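Local coordinates for putative nucleolar GTP-binding protein 1 (Plasmodium falciparum, PDB 2QU8) that is of unknown function but, as a putative NOG1-type nucleolar GTPase held here with GDP, probably binds and hydrolyses GTP, at residues A[35-40]-A[122-127]; A[114-119]-A[145-150]; A[151-156]-A[183-188]. One frame throughout, in Å; residues are numbered along the deposited sequence.

Contact 1 (A[35-40]-A[122-127]). With GDP (guanosine-5'-diphosphate), chain B.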
loop_
_atom_site.group_PDB
_atom_site.type_symbol
_atom_site.label_atom_id
_atom_site.label_comp_id
_atom_site.label_asym_id
_atom_site.label_seq_id
_atom_site.Cartn_x
_atom_site.Cartn_y
_atom_site.Cartn_z
ATOM N N SER A 35 -1.704 2.327 -2.888
ATOM C CA SER A 35 -0.934 2.819 -4.026
ATOM C C SER A 35 -1.096 1.862 -5.210
ATOM O O SER A 35 -1.479 0.707 -5.035
ATOM C CB SER A 35 0.535 2.976 -3.621
ATOM O OG SER A 35 1.328 3.459 -4.694
ATOM N N GLY A 36 -0.809 2.345 -6.413
ATOM C CA GLY A 36 -1.036 1.574 -7.625
ATOM C C GLY A 36 -1.604 2.439 -8.729
ATOM O O GLY A 36 -2.160 3.508 -8.461
ATOM N N ALA A 37 -1.468 1.976 -9.970
ATOM C CA ALA A 37 -1.911 2.725 -11.151
ATOM C C ALA A 37 -3.407 3.046 -11.117
ATOM O O ALA A 37 -4.158 2.424 -10.358
ATOM C CB ALA A 37 -1.555 1.968 -12.414
ATOM N N PRO A 38 -3.842 4.058 -11.908
ATOM C CA PRO A 38 -5.275 4.292 -12.020
ATOM C C PRO A 38 -6.020 3.041 -12.489
ATOM O O PRO A 38 -5.527 2.308 -13.346
ATOM C CB PRO A 38 -5.371 5.401 -13.076
ATOM C CG PRO A 38 -4.052 6.120 -12.978
ATOM C CD PRO A 38 -3.063 5.018 -12.718
ATOM N N ASN A 39 -7.187 2.816 -11.888
ATOM C CA ASN A 39 -8.139 1.764 -12.274
ATOM C C ASN A 39 -7.725 0.332 -11.931
ATOM O O ASN A 39 -8.216 -0.627 -12.529
ATOM C CB ASN A 39 -8.571 1.910 -13.739
ATOM C CG ASN A 39 -9.233 3.252 -14.003
ATOM O OD1 ASN A 39 -8.679 4.099 -14.696
ATOM N ND2 ASN A 39 -10.395 3.467 -13.406
ATOM N N VAL A 40 -6.851 0.200 -10.942
ATOM C CA VAL A 40 -6.416 -1.139 -10.490
ATOM C C VAL A 40 -7.285 -1.710 -9.385
ATOM O O VAL A 40 -7.164 -2.889 -9.068
ATOM C CB VAL A 40 -4.924 -1.184 -10.062
ATOM C CG1 VAL A 40 -4.036 -0.810 -11.224
ATOM C CG2 VAL A 40 -4.667 -0.300 -8.822
ATOM N N CYS A 122 -6.862 -2.134 -16.408
ATOM C CA CYS A 122 -6.574 -0.771 -15.955
ATOM C C CYS A 122 -5.927 0.079 -17.052
ATOM O O CYS A 122 -5.902 1.306 -16.963
ATOM C CB CYS A 122 -5.652 -0.795 -14.730
ATOM S SG CYS A 122 -3.975 -1.410 -15.061
ATOM N N GLY A 123 -5.389 -0.585 -18.068
ATOM C CA GLY A 123 -4.803 0.106 -19.219
ATOM C C GLY A 123 -3.283 0.090 -19.254
ATOM O O GLY A 123 -2.683 0.598 -20.194
ATOM N N LEU A 124 -2.661 -0.493 -18.232
ATOM C CA LEU A 124 -1.203 -0.637 -18.200
ATOM C C LEU A 124 -0.820 -2.102 -17.986
ATOM O O LEU A 124 -1.523 -2.841 -17.284
ATOM C CB LEU A 124 -0.573 0.250 -17.111
ATOM C CG LEU A 124 -0.710 1.776 -17.184
ATOM C CD1 LEU A 124 -0.200 2.428 -15.893
ATOM C CD2 LEU A 124 0.005 2.372 -18.399
ATOM N N THR A 125 0.282 -2.525 -18.604
ATOM C CA THR A 125 0.719 -3.915 -18.470
ATOM C C THR A 125 1.259 -4.161 -17.067
ATOM O O THR A 125 1.574 -3.224 -16.340
ATOM C CB THR A 125 1.817 -4.303 -19.487
ATOM O OG1 THR A 125 2.970 -3.489 -19.270
ATOM C CG2 THR A 125 1.333 -4.145 -20.926
ATOM N N ILE A 126 1.376 -5.429 -16.697
ATOM C CA ILE A 126 1.994 -5.774 -15.431
ATOM C C ILE A 126 3.384 -5.129 -15.300
ATOM O O ILE A 126 3.707 -4.588 -14.251
ATOM C CB ILE A 126 2.038 -7.306 -15.229
ATOM C CG1 ILE A 126 0.617 -7.817 -14.942
ATOM C CG2 ILE A 126 3.016 -7.670 -14.102
ATOM C CD1 ILE A 126 0.379 -9.296 -15.228
ATOM N N LYS A 127 4.172 -5.144 -16.377
ATOM C CA LYS A 127 5.530 -4.566 -16.366
ATOM C C LYS A 127 5.526 -3.061 -16.139
ATOM O O LYS A 127 6.382 -2.533 -15.416
ATOM C CB LYS A 127 6.285 -4.898 -17.665
ATOM C CG LYS A 127 7.690 -4.290 -17.756
ATOM C CD LYS A 127 8.393 -4.677 -19.055
ATOM C CE LYS A 127 9.832 -4.152 -19.095
ATOM N NZ LYS A 127 10.652 -4.650 -17.932
HETATM P PB GDP B . -8.892 2.809 -8.662
HETATM O O1B GDP B . -8.932 3.922 -9.697
HETATM O O2B GDP B . -7.461 2.396 -8.457
HETATM O O3B GDP B . -9.435 3.389 -7.394
HETATM O O3A GDP B . -9.745 1.550 -9.168
HETATM P PA GDP B . -11.348 1.390 -8.997
HETATM O O1A GDP B . -12.042 2.704 -9.307
HETATM O O2A GDP B . -11.694 0.912 -7.620
HETATM O "O5'" GDP B . -11.642 0.292 -10.120
HETATM C "C5'" GDP B . -11.504 0.633 -11.508
HETATM C "C4'" GDP B . -12.412 -0.243 -12.361
HETATM O "O4'" GDP B . -12.107 -1.621 -12.111
HETATM C "C3'" GDP B . -13.879 -0.070 -11.995
HETATM O "O3'" GDP B . -14.670 -0.185 -13.177
HETATM C "C2'" GDP B . -14.150 -1.239 -11.075
HETATM O "O2'" GDP B . -15.535 -1.581 -11.029
HETATM C "C1'" GDP B . -13.281 -2.320 -11.689
HETATM N N9 GDP B . -12.831 -3.366 -10.752
HETATM C C8 GDP B . -12.466 -3.174 -9.467
HETATM N N7 GDP B . -12.080 -4.344 -8.903
HETATM C C5 GDP B . -12.195 -5.305 -9.840
HETATM C C6 GDP B . -11.942 -6.764 -9.906
HETATM O O6 GDP B . -11.521 -7.373 -8.896
HETATM N N1 GDP B . -12.190 -7.400 -11.066
HETATM C C2 GDP B . -12.645 -6.758 -12.163
HETATM N N2 GDP B . -12.864 -7.470 -13.298
HETATM N N3 GDP B . -12.887 -5.418 -12.169
HETATM C C4 GDP B . -12.682 -4.653 -11.062
HETATM O O HOH W 1 -3.899 2.535 -15.385
#

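Contact 2 (A[114-119]-A[145-150])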
loop_
_atom_site.group_PDB
_atom_site.type_symbol
_atom_site.label_atom_id
_atom_site.label_comp_id
_atom_site.label_asym_id
_atom_site.label_seq_id
_atom_site.Cartn_x
_atom_site.Cartn_y
_atom_site.Cartn_z
ATOM N N PHE A 114 0.326 -1.817 -2.342
ATOM C CA PHE A 114 0.494 -1.493 -3.756
ATOM C C PHE A 114 -0.224 -2.541 -4.586
ATOM O O PHE A 114 0.150 -3.723 -4.593
ATOM C CB PHE A 114 1.979 -1.388 -4.172
ATOM C CG PHE A 114 2.176 -0.862 -5.577
ATOM C CD1 PHE A 114 2.362 0.501 -5.807
ATOM C CD2 PHE A 114 2.140 -1.722 -6.672
ATOM C CE1 PHE A 114 2.526 0.994 -7.107
ATOM C CE2 PHE A 114 2.298 -1.240 -7.974
ATOM C CZ PHE A 114 2.495 0.117 -8.188
ATOM N N ILE A 115 -1.258 -2.096 -5.290
ATOM C CA ILE A 115 -2.101 -2.992 -6.048
ATOM C C ILE A 115 -1.709 -3.012 -7.521
ATOM O O ILE A 115 -1.587 -1.960 -8.162
ATOM C CB ILE A 115 -3.602 -2.649 -5.889
ATOM C CG1 ILE A 115 -3.997 -2.692 -4.399
ATOM C CG2 ILE A 115 -4.459 -3.599 -6.745
ATOM C CD1 ILE A 115 -5.464 -2.405 -4.100
ATOM N N ILE A 116 -1.493 -4.228 -8.023
ATOM C CA ILE A 116 -1.284 -4.500 -9.433
ATOM C C ILE A 116 -2.520 -5.224 -9.960
ATOM O O ILE A 116 -2.921 -6.267 -9.431
ATOM C CB ILE A 116 -0.014 -5.380 -9.678
ATOM C CG1 ILE A 116 1.260 -4.645 -9.229
ATOM C CG2 ILE A 116 0.093 -5.814 -11.156
ATOM C CD1 ILE A 116 2.527 -5.504 -9.225
ATOM N N ASP A 117 -3.130 -4.638 -10.984
ATOM C CA ASP A 117 -4.191 -5.277 -11.757
ATOM C C ASP A 117 -3.565 -6.251 -12.774
ATOM O O ASP A 117 -3.106 -5.841 -13.847
ATOM C CB ASP A 117 -5.031 -4.187 -12.447
ATOM C CG ASP A 117 -6.068 -4.742 -13.412
ATOM O OD1 ASP A 117 -6.333 -5.965 -13.407
ATOM O OD2 ASP A 117 -6.627 -3.938 -14.183
ATOM N N ILE A 118 -3.534 -7.541 -12.424
ATOM C CA ILE A 118 -2.914 -8.555 -13.289
ATOM C C ILE A 118 -3.731 -8.916 -14.524
ATOM O O ILE A 118 -3.242 -9.626 -15.394
ATOM C CB ILE A 118 -2.537 -9.866 -12.535
ATOM C CG1 ILE A 118 -3.744 -10.488 -11.816
ATOM C CG2 ILE A 118 -1.339 -9.637 -11.619
ATOM C CD1 ILE A 118 -3.553 -11.999 -11.513
ATOM N N SER A 119 -4.972 -8.438 -14.597
ATOM C CA SER A 119 -5.768 -8.567 -15.819
ATOM C C SER A 119 -5.414 -7.496 -16.870
ATOM O O SER A 119 -5.784 -7.628 -18.043
ATOM C CB SER A 119 -7.267 -8.526 -15.501
ATOM O OG SER A 119 -7.722 -7.205 -15.240
ATOM N N ILE A 145 5.475 -3.495 2.929
ATOM C CA ILE A 145 4.666 -3.399 1.717
ATOM C C ILE A 145 3.959 -4.718 1.466
ATOM O O ILE A 145 4.567 -5.787 1.564
ATOM C CB ILE A 145 5.536 -3.039 0.466
ATOM C CG1 ILE A 145 6.291 -1.719 0.680
ATOM C CG2 ILE A 145 4.671 -2.993 -0.819
ATOM C CD1 ILE A 145 7.421 -1.445 -0.313
ATOM N N VAL A 146 2.671 -4.650 1.161
ATOM C CA VAL A 146 1.985 -5.793 0.581
ATOM C C VAL A 146 1.786 -5.490 -0.905
ATOM O O VAL A 146 1.329 -4.405 -1.261
ATOM C CB VAL A 146 0.629 -6.087 1.275
ATOM C CG1 VAL A 146 -0.079 -7.260 0.616
ATOM C CG2 VAL A 146 0.836 -6.364 2.762
ATOM N N ILE A 147 2.164 -6.434 -1.766
ATOM C CA ILE A 147 1.849 -6.323 -3.186
ATOM C C ILE A 147 0.546 -7.063 -3.404
ATOM O O ILE A 147 0.467 -8.275 -3.181
ATOM C CB ILE A 147 2.946 -6.923 -4.122
ATOM C CG1 ILE A 147 4.332 -6.321 -3.847
ATOM C CG2 ILE A 147 2.550 -6.760 -5.593
ATOM C CD1 ILE A 147 4.506 -4.869 -4.227
ATOM N N GLY A 148 -0.483 -6.325 -3.807
ATOM C CA GLY A 148 -1.779 -6.921 -4.068
ATOM C C GLY A 148 -1.948 -7.213 -5.541
ATOM O O GLY A 148 -1.825 -6.314 -6.373
ATOM N N PHE A 149 -2.202 -8.473 -5.871
ATOM C CA PHE A 149 -2.553 -8.842 -7.238
ATOM C C PHE A 149 -4.061 -8.918 -7.348
ATOM O O PHE A 149 -4.691 -9.844 -6.841
ATOM C CB PHE A 149 -1.872 -10.145 -7.658
ATOM C CG PHE A 149 -0.390 -10.090 -7.531
ATOM C CD1 PHE A 149 0.254 -10.737 -6.489
ATOM C CD2 PHE A 149 0.365 -9.330 -8.419
ATOM C CE1 PHE A 149 1.640 -10.660 -6.354
ATOM C CE2 PHE A 149 1.745 -9.252 -8.291
ATOM C CZ PHE A 149 2.380 -9.916 -7.256
ATOM N N ASN A 150 -4.630 -7.906 -7.991
ATOM C CA ASN A 150 -6.067 -7.743 -8.071
ATOM C C ASN A 150 -6.647 -8.169 -9.412
ATOM O O ASN A 150 -5.921 -8.327 -10.391
ATOM C CB ASN A 150 -6.449 -6.286 -7.774
ATOM C CG ASN A 150 -7.904 -6.128 -7.391
ATOM O OD1 ASN A 150 -8.562 -7.095 -7.016
ATOM N ND2 ASN A 150 -8.413 -4.902 -7.472
#

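Contact 3 (A[151-156]-A[183-188]). With GDP (guanosine-5'-diphosphate), chain B.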
loop_
_atom_site.group_PDB
_atom_site.type_symbol
_atom_site.label_atom_id
_atom_site.label_comp_id
_atom_site.label_asym_id
_atom_site.label_seq_id
_atom_site.Cartn_x
_atom_site.Cartn_y
_atom_site.Cartn_z
ATOM N N LYS A 151 -7.971 -8.315 -9.425
ATOM C CA LYS A 151 -8.787 -8.693 -10.589
ATOM C C LYS A 151 -8.536 -10.129 -11.058
ATOM O O LYS A 151 -8.596 -10.421 -12.254
ATOM C CB LYS A 151 -8.675 -7.671 -11.740
ATOM C CG LYS A 151 -8.902 -6.212 -11.308
ATOM C CD LYS A 151 -9.362 -5.345 -12.471
ATOM C CE LYS A 151 -9.394 -3.869 -12.077
ATOM N NZ LYS A 151 -9.253 -2.985 -13.281
ATOM N N ILE A 152 -8.275 -11.021 -10.099
ATOM C CA ILE A 152 -8.043 -12.450 -10.386
ATOM C C ILE A 152 -9.266 -13.141 -11.004
ATOM O O ILE A 152 -9.149 -14.236 -11.554
ATOM C CB ILE A 152 -7.589 -13.242 -9.127
ATOM C CG1 ILE A 152 -8.679 -13.189 -8.047
ATOM C CG2 ILE A 152 -6.232 -12.737 -8.628
ATOM C CD1 ILE A 152 -8.432 -14.058 -6.851
ATOM N N ASP A 153 -10.432 -12.497 -10.906
ATOM C CA ASP A 153 -11.634 -12.959 -11.595
ATOM C C ASP A 153 -11.468 -12.898 -13.116
ATOM O O ASP A 153 -12.240 -13.505 -13.851
ATOM C CB ASP A 153 -12.863 -12.146 -11.163
ATOM C CG ASP A 153 -12.725 -10.659 -11.464
ATOM O OD1 ASP A 153 -13.518 -10.145 -12.277
ATOM O OD2 ASP A 153 -11.823 -10.007 -10.897
ATOM N N LYS A 154 -10.455 -12.168 -13.574
ATOM C CA LYS A 154 -10.158 -12.040 -14.999
ATOM C C LYS A 154 -8.762 -12.560 -15.338
ATOM O O LYS A 154 -8.206 -12.203 -16.376
ATOM C CB LYS A 154 -10.281 -10.577 -15.450
ATOM C CG LYS A 154 -11.665 -9.963 -15.306
ATOM C CD LYS A 154 -12.602 -10.394 -16.410
ATOM C CE LYS A 154 -14.001 -9.843 -16.192
ATOM N NZ LYS A 154 -14.939 -10.372 -17.217
ATOM N N CYS A 155 -8.202 -13.400 -14.466
ATOM C CA CYS A 155 -6.847 -13.945 -14.654
ATOM C C CYS A 155 -6.606 -15.207 -13.806
ATOM O O CYS A 155 -7.556 -15.905 -13.434
ATOM C CB CYS A 155 -5.793 -12.866 -14.350
ATOM S SG CYS A 155 -4.218 -13.060 -15.233
ATOM N N ASN A 156 -5.333 -15.506 -13.539
ATOM C CA ASN A 156 -4.911 -16.619 -12.675
ATOM C C ASN A 156 -3.484 -16.387 -12.188
ATOM O O ASN A 156 -3.269 -15.871 -11.092
ATOM C CB ASN A 156 -5.025 -17.971 -13.406
ATOM C CG ASN A 156 -4.248 -19.103 -12.714
ATOM O OD1 ASN A 156 -4.118 -19.149 -11.484
ATOM N ND2 ASN A 156 -3.741 -20.034 -13.520
ATOM N N SER A 183 -3.284 -12.094 -3.319
ATOM C CA SER A 183 -4.119 -12.104 -4.521
ATOM C C SER A 183 -5.591 -12.000 -4.150
ATOM O O SER A 183 -6.036 -12.612 -3.177
ATOM C CB SER A 183 -3.867 -13.368 -5.347
ATOM O OG SER A 183 -2.496 -13.464 -5.697
ATOM N N PHE A 184 -6.347 -11.228 -4.932
ATOM C CA PHE A 184 -7.759 -11.005 -4.643
ATOM C C PHE A 184 -8.544 -10.441 -5.815
ATOM O O PHE A 184 -7.990 -10.102 -6.867
ATOM C CB PHE A 184 -7.947 -10.097 -3.409
ATOM C CG PHE A 184 -7.149 -8.817 -3.451
ATOM C CD1 PHE A 184 -7.669 -7.672 -4.069
ATOM C CD2 PHE A 184 -5.888 -8.751 -2.862
ATOM C CE1 PHE A 184 -6.936 -6.486 -4.113
ATOM C CE2 PHE A 184 -5.143 -7.564 -2.897
ATOM C CZ PHE A 184 -5.673 -6.427 -3.525
ATOM N N SER A 185 -9.851 -10.362 -5.617
ATOM C CA SER A 185 -10.727 -9.708 -6.558
ATOM C C SER A 185 -11.638 -8.761 -5.803
ATOM O O SER A 185 -12.475 -9.201 -5.022
ATOM C CB SER A 185 -11.560 -10.735 -7.324
ATOM O OG SER A 185 -12.626 -10.089 -8.004
ATOM N N THR A 186 -11.480 -7.460 -6.043
ATOM C CA THR A 186 -12.389 -6.481 -5.466
ATOM C C THR A 186 -13.753 -6.456 -6.189
ATOM O O THR A 186 -14.669 -5.743 -5.775
ATOM C CB THR A 186 -11.752 -5.047 -5.345
ATOM O OG1 THR A 186 -11.121 -4.669 -6.573
ATOM C CG2 THR A 186 -10.710 -5.006 -4.236
ATOM N N LEU A 187 -13.897 -7.236 -7.261
ATOM C CA LEU A 187 -15.211 -7.397 -7.890
ATOM C C LEU A 187 -16.001 -8.559 -7.279
ATOM O O LEU A 187 -17.206 -8.453 -7.088
ATOM C CB LEU A 187 -15.115 -7.538 -9.420
ATOM C CG LEU A 187 -16.414 -7.389 -10.236
ATOM C CD1 LEU A 187 -17.074 -6.006 -10.063
ATOM C CD2 LEU A 187 -16.153 -7.660 -11.711
ATOM N N THR A 188 -15.332 -9.664 -6.965
ATOM C CA THR A 188 -16.045 -10.817 -6.392
ATOM C C THR A 188 -15.926 -10.933 -4.877
ATOM O O THR A 188 -16.690 -11.683 -4.262
ATOM C CB THR A 188 -15.600 -12.153 -7.012
ATOM O OG1 THR A 188 -14.215 -12.368 -6.724
ATOM C CG2 THR A 188 -15.836 -12.156 -8.520
HETATM P PB GDP B . -8.892 2.809 -8.662
HETATM O O1B GDP B . -8.932 3.922 -9.697
HETATM O O2B GDP B . -7.461 2.396 -8.457
HETATM O O3B GDP B . -9.435 3.389 -7.394
HETATM O O3A GDP B . -9.745 1.550 -9.168
HETATM P PA GDP B . -11.348 1.390 -8.997
HETATM O O1A GDP B . -12.042 2.704 -9.307
HETATM O O2A GDP B . -11.694 0.912 -7.620
HETATM O "O5'" GDP B . -11.642 0.292 -10.120
HETATM C "C5'" GDP B . -11.504 0.633 -11.508
HETATM C "C4'" GDP B . -12.412 -0.243 -12.361
HETATM O "O4'" GDP B . -12.107 -1.621 -12.111
HETATM C "C3'" GDP B . -13.879 -0.070 -11.995
HETATM O "O3'" GDP B . -14.670 -0.185 -13.177
HETATM C "C2'" GDP B . -14.150 -1.239 -11.075
HETATM O "O2'" GDP B . -15.535 -1.581 -11.029
HETATM C "C1'" GDP B . -13.281 -2.320 -11.689
HETATM N N9 GDP B . -12.831 -3.366 -10.752
HETATM C C8 GDP B . -12.466 -3.174 -9.467
HETATM N N7 GDP B . -12.080 -4.344 -8.903
HETATM C C5 GDP B . -12.195 -5.305 -9.840
HETATM C C6 GDP B . -11.942 -6.764 -9.906
HETATM O O6 GDP B . -11.521 -7.373 -8.896
HETATM N N1 GDP B . -12.190 -7.400 -11.066
HETATM C C2 GDP B . -12.645 -6.758 -12.163
HETATM N N2 GDP B . -12.864 -7.470 -13.298
HETATM N N3 GDP B . -12.887 -5.418 -12.169
HETATM C C4 GDP B . -12.682 -4.653 -11.062
#

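Contact 1 (A[35-40]-A[122-127])
Ala-37 and Leu-124 meet carbon to carbon, CB to CD1 at 3.8 Å, where a loop of P-loop (Walker A) pattern leaves strand 30-35 and passes beside the segment leading into helix 126-137. Just after Gly-36, the first glycine of that pattern, whose backbone conformation a residue with a CB could hardly adopt, Ala-37 begins a type II beta turn that ends at Val-40. Pro-38 contributes its carbonyl: Pro-38 O lies 3.4 Å from Cys-122 CB, and one water donates to both Pro-38 O (2.6 Å) and Cys-122 O (2.8 Å), bridging backbones that share no direct hydrogen bond. Asn-39 comes nearest in backbone terms, its CA 4.7 Å from Cys-122 CA. Its N-H turns the other way, to the beta-phosphate, giving Asn-39 N to GDP O1B 3.0 Å. The amides of Asn-39 and Val-40 face the phosphate, while Pro-38 O and Asn-39 O face Cys-122 CB. Val-40 adds a weak bond from its N to GDP O2B and rests CG1 on Cys-122 CB. Cys-122 SG sits between its own backbone N and carbonyl carbon (chi1 67°), where it accepts from Leu-124 N over a long 3.6 Å.

Contact 2 (A[114-119]-A[145-150])
Phe-114 to Asp-117 pair in parallel with Ile-147 to Asn-150, two neighbouring parallel strands of the Rossmann-like sheet of a P-loop GTPase, joined by the crossover through helix 126-137. Their directions differ by 24°. The backbone bonds are shortest from Gly-148 to Asn-150: Ile-116 N reaches Gly-148 O at 2.7 Å, almost straight on to the carbonyl, and Ile-116 O takes Asn-150 N at 2.8 Å from a donor tilted 21° out of its plane. Gly-148, opposite Ile-115, brings the two CA atoms to 4.4 Å, the shortest such spacing of the four pairs.

On the face that carries Ile-116 and Phe-149 the side chains lie alongside each other, Ile-116 CD1 resting 3.9 Å from Phe-149 CE2 and also touching Ile-147 CG2. Ile-118, past the strand end, comes across at about a right angle and sets CG2 3.6 Å from Phe-149 CD2. On the reverse face the CG2 branch of Ile-115 lies anti to the backbone N, which sets it against Asn-150 CB at 3.5 Å.

At Ile-118 the pairing slackens. Its N reaches Asn-150 O at 3.2 Å, and the partly exposed Ser-119 folds back instead: Ser-119 N donates to Asp-117 OD1, closing an Asx turn, and its OG donates to the same oxygen. Asp-117 OD2 accepts from Cys-122 N and forms a salt bridge with Lys-151, while Asn-150 ND2 donates to Val-40 O and Thr-186 OG1. The apolar strands thus end in polar groups that tie together the loops around the nucleotide, and Asn-150 probably acts by positioning those loops.

Contact 3 (A[151-156]-A[183-188])
The guanine pocket is built here from two loops: Lys-151 and Asp-153 belong, with Asn-150, to an NKxD sequence, and Ser-185 to Leu-187 fall where GTPases carry the G5 loop. Asp-153 grips the base with both oxygens, OD2 accepting from GDP N1 at 2.6 Å and 169°, and OD1 from GDP N2 at 2.9 Å with a more bent N-H. This paired acceptance reads the N1-H and amino group of guanine, as in other GTPases. Across the loops Asp-153 OD2 lies 3.0 Å from Ser-185 OG, which itself accepts the N-H of Thr-188 in an ST motif. Leu-187 N donates to GDP O6 at 2.9 Å, and the Thr-186 hydroxyl gives a short 2.5 Å bond to GDP N7.

The ring is sandwiched. Lys-151, its chain extended beyond CG, lays its methylenes over one face, CG 3.4 Å from GDP C6; Leu-187 covers the opposite face, CB 3.3 Å from the same GDP C6. The ammonium continues past the base to Asp-117 and Asn-39, which probably help keep the chain stretched along the purine.

Away from the base, Ile-152 closes the seam: its N makes a weak 3.4 Å bond to Phe-184 O, and CG1, at chi1 62°, leans against that same carbonyl group. The side chain of Phe-184 leaves the contact, its ring meeting Phe-45 of helix 42-49 and Val-192 and Ala-195 of helix 192-222. The two loops follow strands 145-150 and 179-183 and precede helices 162-174 and 192-222.

How the contacts relate
The three contacts line one GDP site from phosphate to base: contact 1 meets the beta-phosphate, contact 3 grips the guanine, and contact 2 is the strand pair behind them. Contacts 1 and 2 have centres about 9 Å apart, contacts 2 and 3 about 10 Å, and contacts 1 and 3 about 14 Å. Ser-35 O lies 2.8 Å from Ile-115 N, a probable hydrogen bond between neighbouring strands 30-35 and 110-117. On the other flank Phe-149 O is 2.9 Å from Phe-184 N. Contacts 1 and 3 are linked directly by Asn-39 O and Lys-151 NZ, 2.7 Å apart. Along the chain, contacts 1 and 2 interleave, whereas contact 3 follows both.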